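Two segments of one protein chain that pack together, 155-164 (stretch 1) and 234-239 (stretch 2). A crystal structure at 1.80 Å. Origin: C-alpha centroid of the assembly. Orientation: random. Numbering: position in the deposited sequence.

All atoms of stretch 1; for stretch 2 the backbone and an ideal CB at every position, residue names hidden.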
# COMPACT_ATOMS: atom_id res chain seq x y z
N PRO A 155 0.59 -22.90 -0.18
CA PRO A 155 1.15 -23.56 -1.39
C PRO A 155 2.10 -22.72 -2.22
O PRO A 155 2.95 -23.28 -2.91
CB PRO A 155 -0.10 -23.89 -2.23
CG PRO A 155 -1.25 -23.77 -1.30
CD PRO A 155 -0.88 -22.79 -0.22
N ALA A 156 1.99 -21.41 -2.15
CA ALA A 156 2.89 -20.55 -2.92
C ALA A 156 4.35 -20.74 -2.49
O ALA A 156 5.26 -20.50 -3.28
CB ALA A 156 2.48 -19.08 -2.85
N LEU A 157 4.58 -21.16 -1.25
CA LEU A 157 5.94 -21.42 -0.77
C LEU A 157 6.54 -22.73 -1.24
O LEU A 157 7.75 -22.90 -1.27
CB LEU A 157 5.99 -21.35 0.77
CG LEU A 157 5.84 -19.93 1.33
CD1 LEU A 157 5.42 -19.95 2.79
CD2 LEU A 157 7.13 -19.12 1.16
N GLU A 158 5.71 -23.65 -1.65
CA GLU A 158 6.21 -24.93 -2.09
C GLU A 158 6.86 -24.86 -3.50
O GLU A 158 7.83 -25.54 -3.76
CB GLU A 158 5.10 -25.97 -1.99
CG GLU A 158 5.67 -27.43 -1.91
CD GLU A 158 6.46 -27.71 -0.61
OE1 GLU A 158 5.83 -27.89 0.46
OE2 GLU A 158 7.71 -27.79 -0.66
N SER A 159 6.33 -23.99 -4.36
CA SER A 159 6.75 -23.84 -5.76
C SER A 159 7.90 -22.85 -5.99
O SER A 159 8.65 -22.94 -6.97
CB SER A 159 5.54 -23.28 -6.57
OG SER A 159 4.30 -23.49 -5.90
N THR A 160 8.07 -21.96 -5.04
CA THR A 160 8.99 -20.85 -5.18
C THR A 160 10.32 -21.03 -4.46
O THR A 160 10.47 -21.93 -3.62
CB THR A 160 8.28 -19.56 -4.72
OG1 THR A 160 7.82 -19.73 -3.37
CG2 THR A 160 7.10 -19.24 -5.66
N GLN A 161 11.27 -20.17 -4.82
CA GLN A 161 12.64 -20.22 -4.34
C GLN A 161 13.10 -18.98 -3.56
O GLN A 161 14.20 -18.97 -2.98
CB GLN A 161 13.56 -20.40 -5.56
CG GLN A 161 13.18 -21.60 -6.40
CD GLN A 161 13.49 -22.88 -5.69
OE1 GLN A 161 14.54 -22.99 -5.04
NE2 GLN A 161 12.59 -23.87 -5.80
N LEU A 162 12.29 -17.92 -3.61
CA LEU A 162 12.57 -16.74 -2.84
C LEU A 162 11.26 -16.02 -2.51
O LEU A 162 10.26 -16.21 -3.17
CB LEU A 162 13.56 -15.79 -3.52
CG LEU A 162 13.14 -14.94 -4.72
CD1 LEU A 162 14.29 -13.97 -5.01
CD2 LEU A 162 12.82 -15.81 -5.91
N ALA A 163 11.32 -15.20 -1.49
CA ALA A 163 10.19 -14.44 -1.01
C ALA A 163 10.67 -13.10 -0.50
O ALA A 163 11.78 -12.96 0.03
CB ALA A 163 9.46 -15.18 0.15
N ILE A 164 9.82 -12.11 -0.68
CA ILE A 164 10.02 -10.84 -0.02
C ILE A 164 9.19 -10.90 1.26
O ILE A 164 8.09 -11.45 1.28
CB ILE A 164 9.52 -9.66 -0.91
CG1 ILE A 164 10.60 -9.34 -1.94
CG2 ILE A 164 9.28 -8.38 -0.07
CD1 ILE A 164 10.16 -8.29 -3.04
N UNK A 234 4.07 -11.24 3.70
CA UNK A 234 4.98 -12.27 3.19
C UNK A 234 4.59 -12.48 1.72
O UNK A 234 3.42 -12.68 1.42
CB UNK A 234 4.89 -13.57 4.00
N UNK A 235 5.56 -12.42 0.84
CA UNK A 235 5.31 -12.52 -0.60
C UNK A 235 6.29 -13.42 -1.34
O UNK A 235 7.32 -12.96 -1.83
CB UNK A 235 5.35 -11.12 -1.22
N UNK A 236 5.98 -14.71 -1.43
CA UNK A 236 6.77 -15.53 -2.34
C UNK A 236 6.76 -14.92 -3.74
O UNK A 236 5.72 -14.40 -4.20
CB UNK A 236 6.24 -16.96 -2.38
N UNK A 237 7.91 -14.98 -4.40
CA UNK A 237 8.08 -14.46 -5.73
C UNK A 237 8.16 -15.60 -6.73
O UNK A 237 9.16 -16.33 -6.77
CB UNK A 237 9.33 -13.58 -5.81
N UNK A 238 7.10 -15.75 -7.54
CA UNK A 238 7.02 -16.81 -8.55
C UNK A 238 7.63 -16.35 -9.85
O UNK A 238 7.18 -15.33 -10.40
CB UNK A 238 5.57 -17.24 -8.78
N UNK A 239 8.58 -17.13 -10.36
CA UNK A 239 9.27 -16.83 -11.59
C UNK A 239 8.41 -17.33 -12.76
O UNK A 239 8.34 -18.53 -13.02
CB UNK A 239 10.66 -17.46 -11.61

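Stretch 2 runs as an extended strand beside Leu162 to Ile164, antiparallel to it, so the backbone sets the first rules and side chains fill in between them.

At position 234 the CA-to-CB bond points sideways, and the nearest atom of stretch 1 to the ideal CB is Ile164 O, 4.7 Å away. Stretch 1 asks little here beyond an extended backbone, and many residues would serve. The deposited residue is Val234, beta-branched and at ease in a strand, with chi1 at t.

Position 235 forms a hydrogen-bonded pair with Ile164: its N donates to Ile164 O at 2.7 Å, and its O accepts from Ile164 N at 2.9 Å. A free backbone NH is therefore used, which argues against proline. The CB lies on the same face of the sheet as the Ile164 side chain, so an aliphatic group of moderate size would suit. Leu235 is found, its CD1 4.3 Å from Ile164 CG2. Its O also lies 3.3 Å from Ala163 CA, a CA-H...O contact.

Position 236 reads differently. It pairs with Ala163 in a non-hydrogen-bonded register, CA to CA 3.8 Å, and its N donates no hydrogen bond to stretch 1. With phi at -55°, proline becomes possible. The ideal CB is 3.3 Å from Thr160 OG1 and 3.8 Å from Ala156 O, but those two atoms already share a hydrogen bond, OG1 donating to O at 2.7 Å, so a polar group is not required. Alanine or proline could fit; a branch at CB would run into Thr160 OG1 or Leu157 CD2. Pro236 is deposited: its CG meets Ala156 CB at 3.9 Å and Leu157 CD2 at 3.7 Å, placing the ring against the helical segment, while Ala163 CB comes within 3.7 Å of Pro236 CA.

At position 237 the N donates an almost straight hydrogen bond to Leu162 O, 2.9 Å, again disfavoring proline. The CB points sideways, with apolar carbon of Leu162 and Ile164 within a side chain's reach; leucine, isoleucine or methionine would suit. Leu237 bridges them, its CB 4.1 Å from Leu162 CD2 and its CD1 4.0 Å from Ile164 CG1. A water donates to Leu237 O at 2.6 Å and accepts from Gln161 N at 2.9 Å, linking the backbones where direct pairing has ceased.

Position 238 has its ideal CB 4.0 Å from Thr160 CG2, a methyl that favors a small apolar partner without excluding others. Ala238 supplies one.

At 239 nothing of stretch 1 lies within 5.5 Å of the ideal CB, leaving the choice open. Asp239 finds its partners elsewhere in the structure.

Stretch 2, residues 234-239: VLPLAD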
# COMPACT_ATOMS: atom_id res chain seq x y z
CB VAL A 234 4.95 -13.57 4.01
CG1 VAL A 234 5.83 -14.66 3.35
CG2 VAL A 234 5.42 -13.30 5.49
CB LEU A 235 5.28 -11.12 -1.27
CG LEU A 235 4.36 -10.04 -0.70
CD1 LEU A 235 5.08 -9.12 0.25
CD2 LEU A 235 3.74 -9.22 -1.83
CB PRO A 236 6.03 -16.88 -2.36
CG PRO A 236 5.25 -16.90 -1.14
CD PRO A 236 4.94 -15.50 -0.75
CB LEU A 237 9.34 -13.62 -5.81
CG LEU A 237 9.36 -12.35 -4.97
CD1 LEU A 237 10.70 -11.62 -5.20
CD2 LEU A 237 8.16 -11.44 -5.25
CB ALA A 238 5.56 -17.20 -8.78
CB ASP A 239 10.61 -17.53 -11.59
CG ASP A 239 11.44 -17.22 -12.81
OD1 ASP A 239 10.90 -16.64 -13.79
OD2 ASP A 239 12.63 -17.59 -12.80
O HOH W 1 10.78 -18.40 -7.06
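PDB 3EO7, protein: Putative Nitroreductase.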